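Local atomic coordinates of prolyl-tRNA synthetase (Naegleria fowleri, PDB entry 6UYH), a protein that probably joins proline to its cognate tRNA at the expense of ATP, and here holds the inhibitor halofuginone together with the ATP analogue AMPPNP. Residues 164-169 against 271-276; 123-128 against 250-255; 207-212 against 473-478. All coordinates share one frame; numbering follows the deposited sequence.

Interaction 1 (164-169 against 271-276). With ANP (phosphoaminophosphonic acid-adenylate ester), chain C; HFG (7-bromo-6-chloro-3-{3-[(2R,3S)-3-hydroxypiperidin-2-yl]-2-oxopropyl}quinazolin-4(3H)-one), chain D.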
# COMPACT_ATOMS: atom_id res chain seq x y z
N GLU A 164 14.30 1.05 -7.10
CA GLU A 164 12.89 0.98 -6.75
C GLU A 164 12.72 1.73 -5.44
O GLU A 164 13.49 1.52 -4.51
CB GLU A 164 12.38 -0.46 -6.60
CG GLU A 164 10.88 -0.50 -6.28
CD GLU A 164 10.33 -1.90 -6.06
OE1 GLU A 164 11.11 -2.86 -5.88
OE2 GLU A 164 9.09 -2.05 -6.07
N PHE A 165 11.74 2.64 -5.39
CA PHE A 165 11.41 3.30 -4.14
C PHE A 165 9.90 3.39 -4.02
O PHE A 165 9.16 3.06 -4.94
CB PHE A 165 12.10 4.68 -4.00
CG PHE A 165 11.76 5.69 -5.08
CD1 PHE A 165 10.78 6.65 -4.86
CD2 PHE A 165 12.47 5.73 -6.27
CE1 PHE A 165 10.48 7.61 -5.81
CE2 PHE A 165 12.19 6.70 -7.25
CZ PHE A 165 11.19 7.63 -7.01
N TYR A 166 9.44 3.81 -2.85
CA TYR A 166 8.01 3.89 -2.55
C TYR A 166 7.69 5.34 -2.23
O TYR A 166 8.49 6.04 -1.60
CB TYR A 166 7.64 2.96 -1.38
CG TYR A 166 8.18 1.58 -1.65
CD1 TYR A 166 7.48 0.71 -2.47
CD2 TYR A 166 9.42 1.17 -1.17
CE1 TYR A 166 7.98 -0.55 -2.78
CE2 TYR A 166 9.93 -0.11 -1.47
CZ TYR A 166 9.21 -0.95 -2.29
OH TYR A 166 9.69 -2.21 -2.59
N TRP A 167 6.53 5.81 -2.69
CA TRP A 167 6.16 7.20 -2.43
C TRP A 167 4.64 7.31 -2.39
O TRP A 167 3.92 6.32 -2.58
CB TRP A 167 6.77 8.15 -3.47
CG TRP A 167 6.17 8.18 -4.88
CD1 TRP A 167 5.12 7.44 -5.38
CD2 TRP A 167 6.64 8.99 -5.96
NE1 TRP A 167 4.90 7.78 -6.70
CE2 TRP A 167 5.82 8.72 -7.08
CE3 TRP A 167 7.66 9.94 -6.08
CZ2 TRP A 167 6.01 9.36 -8.31
CZ3 TRP A 167 7.85 10.57 -7.30
CH2 TRP A 167 7.02 10.27 -8.40
N GLN A 168 4.16 8.51 -2.11
CA GLN A 168 2.84 8.93 -2.56
C GLN A 168 3.07 10.00 -3.61
O GLN A 168 4.02 10.78 -3.50
CB GLN A 168 1.95 9.48 -1.44
CG GLN A 168 2.54 10.67 -0.63
CD GLN A 168 2.49 12.05 -1.34
OE1 GLN A 168 3.35 12.90 -1.09
NE2 GLN A 168 1.47 12.27 -2.18
N GLU A 169 2.23 10.00 -4.64
CA GLU A 169 2.18 11.11 -5.58
C GLU A 169 0.74 11.62 -5.65
O GLU A 169 -0.20 10.84 -5.86
CB GLU A 169 2.71 10.72 -6.98
CG GLU A 169 2.01 9.50 -7.59
CD GLU A 169 2.59 9.11 -8.94
OE1 GLU A 169 2.77 7.90 -9.17
OE2 GLU A 169 2.85 10.02 -9.76
N LEU A 271 6.33 12.54 -1.96
CA LEU A 271 7.14 12.31 -0.77
C LEU A 271 7.45 10.82 -0.75
O LEU A 271 6.53 10.02 -0.97
CB LEU A 271 6.36 12.71 0.49
CG LEU A 271 7.03 12.53 1.86
CD1 LEU A 271 7.94 13.71 2.13
CD2 LEU A 271 5.98 12.38 2.95
N SER A 272 8.71 10.43 -0.50
CA SER A 272 9.14 9.03 -0.67
C SER A 272 9.76 8.46 0.60
O SER A 272 9.94 9.15 1.61
CB SER A 272 10.16 8.91 -1.80
OG SER A 272 11.44 9.30 -1.33
N THR A 273 10.15 7.18 0.50
CA THR A 273 10.89 6.49 1.55
C THR A 273 12.30 7.07 1.77
O THR A 273 13.00 6.61 2.67
CB THR A 273 10.95 4.99 1.25
OG1 THR A 273 11.20 4.76 -0.15
CG2 THR A 273 9.62 4.33 1.66
N ARG A 274 12.71 8.06 0.97
CA ARG A 274 13.87 8.87 1.33
C ARG A 274 13.74 9.42 2.75
O ARG A 274 14.75 9.55 3.46
CB ARG A 274 14.03 10.00 0.30
CG ARG A 274 14.99 11.11 0.71
CD ARG A 274 15.21 12.09 -0.44
NE ARG A 274 15.87 11.45 -1.57
CZ ARG A 274 16.24 12.08 -2.67
NH1 ARG A 274 16.02 13.40 -2.77
NH2 ARG A 274 16.83 11.41 -3.65
N THR A 275 12.52 9.72 3.17
CA THR A 275 12.25 10.18 4.54
C THR A 275 12.93 9.31 5.58
O THR A 275 13.48 9.83 6.57
CB THR A 275 10.74 10.19 4.81
OG1 THR A 275 10.17 8.93 4.41
CG2 THR A 275 10.07 11.31 4.04
N LEU A 276 12.89 7.99 5.40
CA LEU A 276 13.48 7.08 6.38
C LEU A 276 14.99 7.26 6.45
O LEU A 276 15.58 7.20 7.53
CB LEU A 276 13.14 5.63 6.03
CG LEU A 276 11.82 5.07 6.58
CD1 LEU A 276 10.64 5.84 6.04
CD2 LEU A 276 11.69 3.61 6.23
PG ANP C . 16.64 13.92 -7.06
O1G ANP C . 17.63 14.95 -7.35
O2G ANP C . 16.84 12.73 -8.09
O3G ANP C . 16.90 13.47 -5.57
PB ANP C . 13.94 14.27 -8.31
O1B ANP C . 13.66 15.48 -9.06
O2B ANP C . 14.37 13.14 -9.29
N3B ANP C . 15.10 14.48 -7.16
PA ANP C . 11.12 13.84 -7.81
O1A ANP C . 10.59 15.21 -7.83
O2A ANP C . 10.88 13.15 -9.11
O3A ANP C . 12.69 13.79 -7.53
O5' ANP C . 10.55 12.89 -6.64
C5' ANP C . 9.76 13.27 -5.50
C4' ANP C . 10.58 12.99 -4.27
O4' ANP C . 10.96 11.60 -4.24
C3' ANP C . 11.89 13.75 -4.24
O3' ANP C . 11.71 15.05 -3.70
C2' ANP C . 12.77 12.87 -3.34
O2' ANP C . 12.63 13.25 -1.98
C1' ANP C . 12.23 11.46 -3.62
N9 ANP C . 13.08 10.66 -4.49
C8 ANP C . 13.50 10.97 -5.76
N7 ANP C . 14.26 10.06 -6.31
C5 ANP C . 14.35 9.07 -5.34
C6 ANP C . 15.01 7.83 -5.31
N6 ANP C . 15.70 7.33 -6.34
N1 ANP C . 14.92 7.10 -4.18
C2 ANP C . 14.19 7.58 -3.17
N3 ANP C . 13.50 8.72 -3.09
C4 ANP C . 13.63 9.43 -4.21
O4' HFG D . 8.46 12.92 -11.05
C21 HFG D . 8.68 14.09 -11.28
C3' HFG D . 7.67 15.17 -10.99
C2' HFG D . 6.66 14.86 -9.87
N1' HFG D . 5.75 13.77 -10.23
C6' HFG D . 4.70 13.58 -9.22
C5' HFG D . 5.27 13.27 -7.86
C4' HFG D . 6.29 14.34 -7.45
C39 HFG D . 7.33 14.54 -8.54
O7' HFG D . 8.21 15.60 -8.16
C1' HFG D . 10.01 14.53 -11.91
N3 HFG D . 10.67 13.44 -12.62
C4 HFG D . 10.08 12.99 -13.80
O11 HFG D . 9.08 13.51 -14.24
C10 HFG D . 10.76 11.83 -14.39
C5 HFG D . 10.29 11.27 -15.58
C2 HFG D . 11.78 12.85 -12.10
N1 HFG D . 12.39 11.82 -12.57
C9 HFG D . 11.87 11.27 -13.74
C8 HFG D . 12.47 10.13 -14.26
C7 HFG D . 11.97 9.57 -15.42
BR1 HFG D . 12.74 7.95 -16.04
C6 HFG D . 10.91 10.15 -16.09
CL1 HFG D . 10.37 9.54 -17.63
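Trp167 and Ser272 face each other as an antiparallel non-hydrogen-bonded pair with CA atoms 3.9 Å apart, flanked by the hydrogen-bonded pair Gln168 and Leu271 and, beyond the strand end, by a bond from Thr273 N to Tyr166 O (2.9 Å). The strands draw close here: Trp167 CB lies 3.1 Å from Leu271 O, the same carbonyl that accepts from Gln168 N. On the face bearing Trp167 and Ser272 the side chains turn to the ligands. Ser272 OG lies between its own backbone N and carbonyl carbon (chi1 80°), a rotation that lets it donate to ANP N3 at 2.8 Å while accepting from Arg274 N, a capping bond at the turn that leads into the helix. Phe165 lays one ring face against the adenine, CD2 3.4 Å from ANP C6. Arg274 turns a guanidinium face to the ribose at ANP C2' and grips ANP O3G from its edge with both NH1 and NH2. The rim of the Trp167 indole touches both ligands, CZ3 near ANP O5' in the ring plane and CH2 3.5 Å from HFG C5'. The pair is as in other class II synthetases, with the stacking phenylalanine of motif 2 and the gamma-phosphate-binding arginine of motif 3. On the opposite sheet face Gln168 OE1 passes 3.4 Å from Leu271 CB and takes its hydrogen bond from Tyr191 OH. Strand 140-149 pairs with the other edge of strand 164-174, helix 177-198 packs on Leu271, and helix 49-67 meets Gln168, Thr273 and Thr275.

Interaction 2 (123-128 against 250-255); sequences IMYPSY and FKIQFE
Tyr125 and Phe250 meet at about a right angle, and the tyrosine can be followed outward from the helix. Its CB sits over one face of the Phe250 ring in a CH-pi contact: Tyr125 CB is 3.7 Å from Phe250 CG, and the line from it to the ring centroid runs 18° off the normal. The same CB has Ile252 CD1 at 4.0 Å. With CG anti to its own carbonyl carbon (chi1 -68°), the ring rises from there past the phenylalanine: Tyr125 CD2 stands 4.2 Å from Phe250 CD1, and the rings form an offset edge-to-face pair with planes at 82°. Farther out the ring leaves segment 250-255, and Tyr125 OH bonds His171 ND1. Beside this, Pro126 brings CD to within 3.8 Å of Phe250 CD2, while CD1 of Ile252 reaches across to Tyr128 CB at 3.9 Å. Tyr128 OH bonds the backbone O of His171. No hydrogen bond joins the segments; the side chains meet through apolar atoms, and the exposed Pro126 marks their outer margin. The arrangement is an aromatic and aliphatic seam between helix 121-131 and the turn from helix 245-250 into strand 253-255, within the class II synthetase catalytic core, with the Tyr125 side chain about 6 Å from bound halofuginone.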
# COMPACT_ATOMS: atom_id res chain seq x y z
N ILE A 123 0.62 8.67 -17.18
CA ILE A 123 -0.29 7.55 -16.93
C ILE A 123 -1.68 8.06 -16.55
O ILE A 123 -2.69 7.46 -16.91
CB ILE A 123 0.30 6.66 -15.82
CG1 ILE A 123 1.65 6.09 -16.26
CG2 ILE A 123 -0.68 5.54 -15.40
CD1 ILE A 123 2.36 5.26 -15.17
N MET A 124 -1.74 9.19 -15.83
CA MET A 124 -2.98 9.69 -15.26
C MET A 124 -3.66 10.78 -16.09
O MET A 124 -4.89 10.85 -16.09
CB MET A 124 -2.72 10.24 -13.86
CG MET A 124 -2.27 9.16 -12.89
SD MET A 124 -1.75 9.86 -11.31
CE MET A 124 -3.32 10.43 -10.67
N TYR A 125 -2.90 11.62 -16.78
CA TYR A 125 -3.53 12.83 -17.31
C TYR A 125 -4.42 12.58 -18.52
O TYR A 125 -5.35 13.36 -18.74
CB TYR A 125 -2.46 13.89 -17.60
CG TYR A 125 -1.80 14.43 -16.34
CD1 TYR A 125 -2.31 14.10 -15.08
CD2 TYR A 125 -0.67 15.24 -16.39
CE1 TYR A 125 -1.72 14.58 -13.92
CE2 TYR A 125 -0.06 15.72 -15.23
CZ TYR A 125 -0.59 15.38 -14.00
OH TYR A 125 0.00 15.85 -12.84
N PRO A 126 -4.24 11.50 -19.31
CA PRO A 126 -5.30 11.19 -20.30
C PRO A 126 -6.64 10.91 -19.65
O PRO A 126 -7.68 11.31 -20.19
CB PRO A 126 -4.73 9.97 -21.04
CG PRO A 126 -3.25 10.17 -20.96
CD PRO A 126 -3.03 10.69 -19.56
N SER A 127 -6.66 10.27 -18.48
CA SER A 127 -7.91 10.07 -17.74
C SER A 127 -8.46 11.40 -17.22
O SER A 127 -9.67 11.61 -17.22
CB SER A 127 -7.69 9.11 -16.58
OG SER A 127 -7.40 7.82 -17.06
N TYR A 128 -7.57 12.28 -16.75
CA TYR A 128 -8.03 13.59 -16.29
C TYR A 128 -8.73 14.34 -17.40
O TYR A 128 -9.74 15.02 -17.16
CB TYR A 128 -6.83 14.39 -15.76
CG TYR A 128 -6.43 14.10 -14.32
CD1 TYR A 128 -6.36 12.80 -13.85
CD2 TYR A 128 -6.08 15.13 -13.46
CE1 TYR A 128 -5.99 12.53 -12.54
CE2 TYR A 128 -5.71 14.87 -12.14
CZ TYR A 128 -5.67 13.57 -11.69
OH TYR A 128 -5.30 13.30 -10.39
N PHE A 250 -2.27 17.63 -22.56
CA PHE A 250 -3.21 16.52 -22.56
C PHE A 250 -4.64 16.95 -22.84
O PHE A 250 -5.55 16.12 -22.74
CB PHE A 250 -3.12 15.76 -21.24
CG PHE A 250 -1.86 14.98 -21.09
CD1 PHE A 250 -0.73 15.56 -20.53
CD2 PHE A 250 -1.77 13.69 -21.57
CE1 PHE A 250 0.45 14.86 -20.42
CE2 PHE A 250 -0.59 12.98 -21.46
CZ PHE A 250 0.53 13.57 -20.89
N LYS A 251 -4.87 18.21 -23.20
CA LYS A 251 -6.21 18.72 -23.49
C LYS A 251 -7.15 18.50 -22.30
O LYS A 251 -8.24 17.94 -22.43
CB LYS A 251 -6.78 18.09 -24.77
N ILE A 252 -6.72 18.97 -21.13
CA ILE A 252 -7.55 18.91 -19.93
C ILE A 252 -8.27 20.26 -19.86
O ILE A 252 -7.76 21.24 -19.32
CB ILE A 252 -6.73 18.63 -18.67
CG1 ILE A 252 -5.88 17.36 -18.85
CG2 ILE A 252 -7.65 18.48 -17.47
CD1 ILE A 252 -4.87 17.13 -17.72
N GLN A 253 -9.48 20.29 -20.40
CA GLN A 253 -10.25 21.51 -20.58
C GLN A 253 -11.60 21.37 -19.89
O GLN A 253 -12.10 20.26 -19.67
CB GLN A 253 -10.49 21.81 -22.06
CG GLN A 253 -9.22 22.02 -22.87
CD GLN A 253 -9.50 22.03 -24.36
OE1 GLN A 253 -10.01 21.05 -24.90
NE2 GLN A 253 -9.18 23.13 -25.03
N PHE A 254 -12.19 22.50 -19.55
CA PHE A 254 -13.51 22.49 -18.95
C PHE A 254 -14.30 23.69 -19.44
O PHE A 254 -13.74 24.70 -19.85
CB PHE A 254 -13.42 22.50 -17.41
CG PHE A 254 -12.85 23.77 -16.84
CD1 PHE A 254 -13.69 24.77 -16.39
CD2 PHE A 254 -11.48 23.95 -16.75
CE1 PHE A 254 -13.17 25.95 -15.86
CE2 PHE A 254 -10.96 25.12 -16.22
CZ PHE A 254 -11.81 26.12 -15.78
N GLU A 255 -15.62 23.54 -19.42
CA GLU A 255 -16.52 24.67 -19.63
C GLU A 255 -16.61 25.43 -18.31
O GLU A 255 -17.15 24.93 -17.32
CB GLU A 255 -17.89 24.18 -20.09

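Interaction 3 (207-212 against 473-478). With EDO (1,2-ethanediol), chain P.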
# COMPACT_ATOMS: atom_id res chain seq x y z
N THR A 207 11.69 27.66 -2.78
CA THR A 207 11.44 27.34 -4.17
C THR A 207 12.74 26.91 -4.82
O THR A 207 13.82 27.40 -4.48
CB THR A 207 10.87 28.55 -4.92
OG1 THR A 207 11.80 29.63 -4.82
CG2 THR A 207 9.56 28.99 -4.32
N LYS A 208 12.65 25.98 -5.77
CA LYS A 208 13.83 25.59 -6.53
C LYS A 208 14.14 26.62 -7.62
O LYS A 208 13.26 27.35 -8.10
CB LYS A 208 13.63 24.21 -7.15
CG LYS A 208 13.66 23.09 -6.14
CD LYS A 208 13.69 21.75 -6.83
CE LYS A 208 13.56 20.61 -5.84
NZ LYS A 208 13.63 19.30 -6.54
N THR A 209 15.42 26.70 -7.98
CA THR A 209 15.83 27.56 -9.09
C THR A 209 15.36 26.97 -10.43
O THR A 209 14.91 25.82 -10.51
CB THR A 209 17.34 27.72 -9.10
OG1 THR A 209 17.93 26.42 -9.25
CG2 THR A 209 17.81 28.32 -7.80
N GLU A 210 15.53 27.75 -11.49
CA GLU A 210 15.07 27.30 -12.81
C GLU A 210 15.77 26.00 -13.22
O GLU A 210 15.15 25.13 -13.84
CB GLU A 210 15.30 28.39 -13.85
CG GLU A 210 14.41 29.61 -13.66
CD GLU A 210 12.93 29.25 -13.67
OE1 GLU A 210 12.49 28.57 -14.62
OE2 GLU A 210 12.21 29.65 -12.73
N ASN A 211 17.04 25.84 -12.85
CA ASN A 211 17.77 24.64 -13.25
C ASN A 211 17.31 23.41 -12.48
O ASN A 211 17.34 22.30 -13.02
CB ASN A 211 19.28 24.85 -13.07
CG ASN A 211 20.08 23.59 -13.34
OD1 ASN A 211 20.10 23.09 -14.46
ND2 ASN A 211 20.76 23.09 -12.31
N GLU A 212 16.88 23.57 -11.23
CA GLU A 212 16.53 22.43 -10.41
C GLU A 212 15.05 22.12 -10.40
O GLU A 212 14.67 21.02 -9.98
CB GLU A 212 17.01 22.65 -8.96
CG GLU A 212 18.52 22.57 -8.81
CD GLU A 212 19.04 21.15 -8.99
OE1 GLU A 212 18.36 20.20 -8.54
OE2 GLU A 212 20.12 20.98 -9.59
N ALA A 473 28.97 22.37 -5.02
CA ALA A 473 27.80 22.99 -4.42
C ALA A 473 26.71 23.11 -5.48
O ALA A 473 26.98 23.49 -6.62
CB ALA A 473 28.13 24.37 -3.86
N LYS A 474 25.48 22.79 -5.10
CA LYS A 474 24.37 23.03 -6.01
C LYS A 474 23.32 23.86 -5.30
O LYS A 474 23.36 24.06 -4.08
CB LYS A 474 23.79 21.73 -6.56
CG LYS A 474 23.09 20.89 -5.55
CD LYS A 474 22.67 19.57 -6.21
CE LYS A 474 21.16 19.40 -6.25
NZ LYS A 474 20.79 18.33 -7.23
N SER A 475 22.38 24.39 -6.08
CA SER A 475 21.32 25.17 -5.46
C SER A 475 20.40 24.22 -4.71
O SER A 475 20.06 23.13 -5.20
CB SER A 475 20.54 25.97 -6.50
OG SER A 475 19.76 25.10 -7.29
N LEU A 476 20.06 24.59 -3.49
CA LEU A 476 19.16 23.79 -2.67
C LEU A 476 17.75 24.37 -2.74
O LEU A 476 16.81 23.69 -3.18
CB LEU A 476 19.70 23.73 -1.24
CG LEU A 476 21.16 23.26 -1.18
CD1 LEU A 476 21.69 23.31 0.26
CD2 LEU A 476 21.34 21.87 -1.80
N CYS A 477 17.59 25.64 -2.39
CA CYS A 477 16.32 26.32 -2.60
C CYS A 477 16.56 27.81 -2.42
O CYS A 477 17.58 28.24 -1.87
CB CYS A 477 15.26 25.85 -1.62
SG CYS A 477 15.61 26.33 0.08
N VAL A 478 15.60 28.60 -2.89
CA VAL A 478 15.48 30.00 -2.49
C VAL A 478 14.48 30.04 -1.33
O VAL A 478 13.27 29.82 -1.55
CB VAL A 478 15.02 30.88 -3.66
CG1 VAL A 478 14.93 32.34 -3.22
CG2 VAL A 478 15.98 30.72 -4.84
C1 EDO P . 23.92 17.24 -10.85
O1 EDO P . 24.35 15.88 -10.78
C2 EDO P . 22.63 17.39 -10.06
O2 EDO P . 22.82 16.82 -8.76
O HOH W 1 11.27 31.77 -3.19
O HOH W 2 17.09 24.99 -6.21
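Thr207 and Val478 form the tight end of this contact, an antiparallel hydrogen-bonded pair. Val478 N donates to Thr207 O at 2.7 Å in a nearly straight bond (172°), and Thr207 N returns one to Val478 O. Their side chains cross on one sheet face, where Thr207 OG1 stands 3.6 Å from Val478 CB, and a water joins that hydroxyl to Val478 O. Past this pair the backbones part. A second water bridges the segments there, accepting from Thr209 N and donating to Ser475 OG at 2.9 Å. Leu476 and Cys477 both face Leu508, a classic beta bulge; strand 474-479 pairs with strand 204-207 on one edge and 505-512 on the other. The hydroxyls of the buried Thr209 and Ser475 stand 3.0 Å apart, and each is hydrogen-bonded to a different carboxylate oxygen of Glu447. Glu212, its chain bent at chi2 (-70°), sets CG 3.2 Å from Ser475 OG before its carboxylate turns to Lys474. At this looser end Glu212 OE1 and Lys474 NZ make a salt bridge whose hydrogen bond is weak, at 3.3 Å, the two side chains crossing at about a right angle. Lys474 NZ has a further partner in O2 of an ethanediol, probably from the crystallisation liquor.

In the fold
The three contacts show how chemistry follows position in one fold. Interaction 1, wholly buried and about 8 Å from the chain centre, joins strands and turns Ser272 and Arg274 to the nucleotide. Interaction 2, about 30 Å from that centre, packs a helix against a turn by apolar side-chain contacts, without a hydrogen bond, and is still largely buried. Interaction 3 is partly buried and relies on backbone bonds, water and charge; it joins a segment of the class II core to one of the C-terminal region, whereas 1 and 2 stay in the core. Strands 253-255 and 261-272 are neighbours, tying interactions 1 and 2 together, and His171 meets Glu169 and Tyr125. The second subunit touches 1 and 2 but not 3.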